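PDB 3VOC: Beta/alpha-amylase from Paenibacillus polymyxa, which hydrolyses alpha-1,4-glucosidic linkages of starch, its beta-amylase domain here removing successive maltose units from the non-reducing chain ends. Local coordinates for residues K31-W44 with A70-C83. Sequence-based numbering, arbitrary orientation.
Sequences KNNGVYAITTDVWW and AGLKWVPIISTHKC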
loop_
_atom_site.group_PDB
_atom_site.type_symbol
_atom_site.label_atom_id
_atom_site.label_comp_id
_atom_site.label_asym_id
_atom_site.label_seq_id
_atom_site.Cartn_x
_atom_site.Cartn_y
_atom_site.Cartn_z
ATOM N N LYS A 31 13.220 2.193 -22.335
ATOM C CA LYS A 31 14.437 1.384 -22.354
ATOM C C LYS A 31 15.621 2.187 -22.898
ATOM O O LYS A 31 16.735 2.123 -22.356
ATOM C CB LYS A 31 14.222 0.121 -23.193
ATOM C CG LYS A 31 15.470 -0.779 -23.337
ATOM C CD LYS A 31 15.867 -1.436 -22.034
ATOM C CE LYS A 31 17.170 -2.234 -22.197
ATOM N NZ LYS A 31 17.605 -2.740 -20.864
ATOM N N ASN A 32 15.369 2.949 -23.961
ATOM C CA ASN A 32 16.407 3.774 -24.588
ATOM C C ASN A 32 16.962 4.854 -23.634
ATOM O O ASN A 32 18.065 5.370 -23.835
ATOM C CB ASN A 32 15.848 4.416 -25.855
ATOM C CG ASN A 32 16.928 4.887 -26.793
ATOM O OD1 ASN A 32 18.005 4.279 -26.875
ATOM N ND2 ASN A 32 16.651 5.975 -27.520
ATOM N N ASN A 33 16.180 5.194 -22.610
ATOM C CA ASN A 33 16.592 6.176 -21.617
ATOM C C ASN A 33 17.239 5.554 -20.373
ATOM O O ASN A 33 17.619 6.270 -19.444
ATOM C CB ASN A 33 15.432 7.089 -21.217
ATOM C CG ASN A 33 15.122 8.131 -22.267
ATOM O OD1 ASN A 33 15.485 9.300 -22.110
ATOM N ND2 ASN A 33 14.446 7.722 -23.341
ATOM N N GLY A 34 17.371 4.232 -20.362
ATOM C CA GLY A 34 18.033 3.548 -19.253
ATOM C C GLY A 34 17.087 3.103 -18.151
ATOM O O GLY A 34 17.534 2.668 -17.098
ATOM N N VAL A 35 15.782 3.183 -18.388
ATOM C CA VAL A 35 14.812 2.613 -17.428
ATOM C C VAL A 35 15.073 1.116 -17.284
ATOM O O VAL A 35 15.339 0.440 -18.281
ATOM C CB VAL A 35 13.350 2.909 -17.860
ATOM C CG1 VAL A 35 12.348 2.126 -17.008
ATOM C CG2 VAL A 35 13.071 4.411 -17.770
ATOM N N TYR A 36 15.036 0.625 -16.046
ATOM C CA TYR A 36 15.340 -0.758 -15.707
ATOM C C TYR A 36 14.145 -1.690 -15.830
ATOM O O TYR A 36 14.238 -2.760 -16.464
ATOM C CB TYR A 36 15.888 -0.835 -14.278
ATOM C CG TYR A 36 16.230 -2.233 -13.788
ATOM C CD1 TYR A 36 17.312 -2.952 -14.326
ATOM C CD2 TYR A 36 15.489 -2.820 -12.763
ATOM C CE1 TYR A 36 17.630 -4.247 -13.849
ATOM C CE2 TYR A 36 15.798 -4.082 -12.277
ATOM C CZ TYR A 36 16.862 -4.786 -12.813
ATOM O OH TYR A 36 17.117 -6.026 -12.299
ATOM N N ALA A 37 13.040 -1.301 -15.185
ATOM C CA ALA A 37 11.854 -2.153 -15.119
ATOM C C ALA A 37 10.557 -1.385 -15.258
ATOM O O ALA A 37 10.518 -0.160 -15.081
ATOM C CB ALA A 37 11.846 -2.953 -13.834
ATOM N N ILE A 38 9.503 -2.116 -15.607
ATOM C CA ILE A 38 8.142 -1.604 -15.568
ATOM C C ILE A 38 7.427 -2.250 -14.385
ATOM O O ILE A 38 7.451 -3.483 -14.246
ATOM C CB ILE A 38 7.360 -1.923 -16.867
ATOM C CG1 ILE A 38 8.078 -1.349 -18.114
ATOM C CG2 ILE A 38 5.881 -1.465 -16.757
ATOM C CD1 ILE A 38 8.204 0.197 -18.136
ATOM N N THR A 39 6.835 -1.424 -13.513
ATOM C CA THR A 39 5.981 -1.951 -12.425
ATOM C C THR A 39 4.499 -1.945 -12.858
ATOM O O THR A 39 4.043 -1.042 -13.572
ATOM C CB THR A 39 6.151 -1.217 -11.071
ATOM O OG1 THR A 39 5.483 0.047 -11.134
ATOM C CG2 THR A 39 7.651 -0.991 -10.733
ATOM N N THR A 40 3.759 -2.968 -12.430
ATOM C CA THR A 40 2.452 -3.234 -13.030
ATOM C C THR A 40 1.472 -3.747 -11.989
ATOM O O THR A 40 1.721 -4.776 -11.368
ATOM C CB THR A 40 2.568 -4.319 -14.128
ATOM O OG1 THR A 40 3.509 -3.903 -15.125
ATOM C CG2 THR A 40 1.191 -4.604 -14.785
ATOM N N ASP A 41 0.354 -3.042 -11.810
ATOM C CA ASP A 41 -0.769 -3.614 -11.085
ATOM C C ASP A 41 -1.281 -4.851 -11.817
ATOM O O ASP A 41 -1.744 -4.757 -12.960
ATOM C CB ASP A 41 -1.911 -2.617 -10.933
ATOM C CG ASP A 41 -1.724 -1.698 -9.741
ATOM O OD1 ASP A 41 -1.463 -2.182 -8.625
ATOM O OD2 ASP A 41 -1.859 -0.484 -9.926
ATOM N N VAL A 42 -1.154 -6.005 -11.167
ATOM C CA VAL A 42 -1.720 -7.269 -11.686
ATOM C C VAL A 42 -3.024 -7.437 -10.928
ATOM O O VAL A 42 -3.053 -7.940 -9.788
ATOM C CB VAL A 42 -0.730 -8.451 -11.526
ATOM C CG1 VAL A 42 -1.292 -9.753 -12.104
ATOM C CG2 VAL A 42 0.620 -8.107 -12.204
ATOM N N TRP A 43 -4.102 -6.939 -11.541
ATOM C CA TRP A 43 -5.395 -6.813 -10.843
ATOM C C TRP A 43 -6.046 -8.172 -10.530
ATOM O O TRP A 43 -6.301 -8.974 -11.432
ATOM C CB TRP A 43 -6.371 -5.953 -11.665
ATOM C CG TRP A 43 -5.934 -4.534 -11.789
ATOM C CD1 TRP A 43 -5.422 -3.928 -12.892
ATOM C CD2 TRP A 43 -5.942 -3.544 -10.750
ATOM N NE1 TRP A 43 -5.118 -2.618 -12.611
ATOM C CE2 TRP A 43 -5.424 -2.357 -11.303
ATOM C CE3 TRP A 43 -6.331 -3.555 -9.400
ATOM C CZ2 TRP A 43 -5.276 -1.173 -10.558
ATOM C CZ3 TRP A 43 -6.194 -2.372 -8.653
ATOM C CH2 TRP A 43 -5.669 -1.197 -9.239
ATOM N N TRP A 44 -6.343 -8.417 -9.258
ATOM C CA TRP A 44 -7.080 -9.623 -8.886
ATOM C C TRP A 44 -8.353 -9.795 -9.725
ATOM O O TRP A 44 -8.669 -10.909 -10.191
ATOM C CB TRP A 44 -7.422 -9.594 -7.394
ATOM C CG TRP A 44 -7.737 -10.960 -6.818
ATOM C CD1 TRP A 44 -7.602 -12.197 -7.449
ATOM C CD2 TRP A 44 -8.189 -11.238 -5.489
ATOM N NE1 TRP A 44 -7.965 -13.197 -6.584
ATOM C CE2 TRP A 44 -8.325 -12.642 -5.377
ATOM C CE3 TRP A 44 -8.494 -10.428 -4.372
ATOM C CZ2 TRP A 44 -8.764 -13.255 -4.201
ATOM C CZ3 TRP A 44 -8.905 -11.035 -3.208
ATOM C CH2 TRP A 44 -9.044 -12.443 -3.126
ATOM N N ALA A 70 10.908 -5.597 -25.227
ATOM C CA ALA A 70 11.559 -4.279 -25.210
ATOM C C ALA A 70 12.877 -4.256 -24.427
ATOM O O ALA A 70 13.535 -3.219 -24.342
ATOM C CB ALA A 70 10.600 -3.214 -24.682
ATOM N N GLY A 71 13.259 -5.398 -23.861
ATOM C CA GLY A 71 14.496 -5.510 -23.107
ATOM C C GLY A 71 14.413 -4.976 -21.684
ATOM O O GLY A 71 15.436 -4.735 -21.067
ATOM N N LEU A 72 13.197 -4.781 -21.176
ATOM C CA LEU A 72 12.979 -4.327 -19.810
ATOM C C LEU A 72 12.707 -5.476 -18.836
ATOM O O LEU A 72 12.253 -6.551 -19.243
ATOM C CB LEU A 72 11.798 -3.357 -19.763
ATOM C CG LEU A 72 12.044 -2.051 -20.519
ATOM C CD1 LEU A 72 10.735 -1.389 -20.956
ATOM C CD2 LEU A 72 12.895 -1.118 -19.655
ATOM N N LYS A 73 12.994 -5.235 -17.558
ATOM C CA LYS A 73 12.510 -6.101 -16.484
ATOM C C LYS A 73 11.049 -5.811 -16.171
ATOM O O LYS A 73 10.530 -4.732 -16.493
ATOM C CB LYS A 73 13.337 -5.931 -15.202
ATOM C CG LYS A 73 14.803 -6.283 -15.332
ATOM C CD LYS A 73 15.040 -7.492 -16.197
ATOM C CE LYS A 73 16.537 -7.789 -16.293
ATOM N NZ LYS A 73 17.008 -8.304 -14.989
ATOM N N TRP A 74 10.393 -6.790 -15.543
ATOM C CA TRP A 74 8.980 -6.665 -15.155
ATOM C C TRP A 74 8.786 -6.858 -13.657
ATOM O O TRP A 74 9.181 -7.877 -13.112
ATOM C CB TRP A 74 8.120 -7.690 -15.896
ATOM C CG TRP A 74 6.619 -7.426 -15.775
ATOM C CD1 TRP A 74 5.968 -6.229 -15.989
ATOM C CD2 TRP A 74 5.596 -8.378 -15.434
ATOM N NE1 TRP A 74 4.611 -6.385 -15.799
ATOM C CE2 TRP A 74 4.354 -7.691 -15.466
ATOM C CE3 TRP A 74 5.606 -9.747 -15.114
ATOM C CZ2 TRP A 74 3.133 -8.327 -15.177
ATOM C CZ3 TRP A 74 4.384 -10.381 -14.833
ATOM C CH2 TRP A 74 3.172 -9.670 -14.858
ATOM N N VAL A 75 8.174 -5.880 -12.994
ATOM C CA VAL A 75 7.924 -5.990 -11.554
ATOM C C VAL A 75 6.427 -6.023 -11.316
ATOM O O VAL A 75 5.758 -4.982 -11.353
ATOM C CB VAL A 75 8.591 -4.860 -10.742
ATOM C CG1 VAL A 75 8.210 -4.963 -9.237
ATOM C CG2 VAL A 75 10.116 -4.905 -10.931
ATOM N N PRO A 76 5.882 -7.227 -11.098
ATOM C CA PRO A 76 4.447 -7.349 -10.890
ATOM C C PRO A 76 4.055 -6.957 -9.460
ATOM O O PRO A 76 4.788 -7.256 -8.512
ATOM C CB PRO A 76 4.204 -8.838 -11.119
ATOM C CG PRO A 76 5.470 -9.474 -10.603
ATOM C CD PRO A 76 6.569 -8.530 -11.025
ATOM N N ILE A 77 2.937 -6.246 -9.338
ATOM C CA ILE A 77 2.304 -5.999 -8.059
ATOM C C ILE A 77 1.095 -6.929 -8.063
ATOM O O ILE A 77 0.238 -6.817 -8.931
ATOM C CB ILE A 77 1.813 -4.531 -7.915
ATOM C CG1 ILE A 77 2.975 -3.544 -8.178
ATOM C CG2 ILE A 77 1.175 -4.321 -6.518
ATOM C CD1 ILE A 77 2.529 -2.094 -8.601
ATOM N N ILE A 78 1.036 -7.858 -7.115
ATOM C CA ILE A 78 -0.146 -8.721 -7.021
ATOM C C ILE A 78 -1.280 -7.919 -6.346
ATOM O O ILE A 78 -1.377 -7.826 -5.118
ATOM C CB ILE A 78 0.151 -10.047 -6.310
ATOM C CG1 ILE A 78 1.419 -10.703 -6.889
ATOM C CG2 ILE A 78 -1.087 -10.982 -6.401
ATOM C CD1 ILE A 78 1.393 -10.936 -8.431
ATOM N N SER A 79 -2.114 -7.309 -7.173
ATOM C CA SER A 79 -3.002 -6.242 -6.705
ATOM C C SER A 79 -4.369 -6.777 -6.281
ATOM O O SER A 79 -5.316 -6.783 -7.072
ATOM C CB SER A 79 -3.145 -5.182 -7.790
ATOM O OG SER A 79 -1.890 -4.582 -8.007
ATOM N N THR A 80 -4.422 -7.243 -5.034
ATOM C CA THR A 80 -5.620 -7.763 -4.384
ATOM C C THR A 80 -6.423 -6.582 -3.791
ATOM O O THR A 80 -6.828 -6.578 -2.607
ATOM C CB THR A 80 -5.213 -8.721 -3.267
ATOM O OG1 THR A 80 -4.190 -8.104 -2.481
ATOM C CG2 THR A 80 -4.650 -10.035 -3.852
ATOM N N HIS A 81 -6.616 -5.552 -4.608
ATOM C CA HIS A 81 -7.442 -4.426 -4.204
ATOM C C HIS A 81 -8.264 -3.953 -5.390
ATOM O O HIS A 81 -8.003 -4.345 -6.527
ATOM C CB HIS A 81 -6.599 -3.294 -3.588
ATOM C CG HIS A 81 -5.523 -2.764 -4.487
ATOM N ND1 HIS A 81 -4.285 -3.357 -4.596
ATOM C CD2 HIS A 81 -5.485 -1.666 -5.279
ATOM C CE1 HIS A 81 -3.538 -2.662 -5.435
ATOM N NE2 HIS A 81 -4.245 -1.632 -5.865
ATOM N N LYS A 82 -9.276 -3.140 -5.103
ATOM C CA LYS A 82 -10.194 -2.632 -6.106
ATOM C C LYS A 82 -9.635 -1.359 -6.720
ATOM O O LYS A 82 -8.980 -0.576 -6.027
ATOM C CB LYS A 82 -11.564 -2.366 -5.443
ATOM C CG LYS A 82 -12.514 -1.468 -6.236
ATOM C CD LYS A 82 -13.967 -1.605 -5.749
ATOM C CE LYS A 82 -14.179 -1.036 -4.357
ATOM N NZ LYS A 82 -15.646 -0.997 -4.015
ATOM N N CYS A 83 -9.869 -1.168 -8.017
ATOM C CA CYS A 83 -9.630 0.130 -8.641
ATOM C C CYS A 83 -10.977 0.816 -8.832
ATOM O O CYS A 83 -11.862 0.269 -9.505
ATOM C CB CYS A 83 -8.921 -0.014 -9.992
ATOM S SG CYS A 83 -8.084 1.485 -10.538
#
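From Lys73 N bonded to Tyr36 O as far as Trp44 N bonded to Ser79 O, a ladder of backbone hydrogen bonds joins strands 37-43 and 73-79, the second and third strands of this family 14 domain's (beta/alpha)8 TIM barrel. The middle and C-terminal end are tight on both faces. Inside, Ala37 CB meets Val75 CG2. Outside, beneath helix 58-69, Trp74 swings its indole along the sheet, CG anti to its own N (chi1 -168°), and NE1 donates to Thr40 OG1 at 2.8 Å, a bent bond (139° at the hydrogen), with OG1 tilted from the indole plane. CZ2 packs obliquely on Val42 CG2 at 3.9 Å. A leucine in place of Trp74 would probably leave Thr40 OG1 without this donor and open a gap beside Val42. The solvent side is Lys31, its NZ hydrogen-bonded to Gly71 O (3.0 Å), and Lys73, its CG over one Tyr36 ring face; Leu72 stays buried against Ile38. Trp43 is sandwiched between Asp41 CB and Ser79 CB on one face and Cys83 CB on the other, its edge turned to the His81 face, offset edge-to-face (planes at 69°). Asp41 and His81 probably bind substrate, as in relatives; His81 ND1 is hydrogen-bonded to Ser157 OG, and Ser79 OG donates to Asp41 OD1 on its anti side, 2.5 Å away.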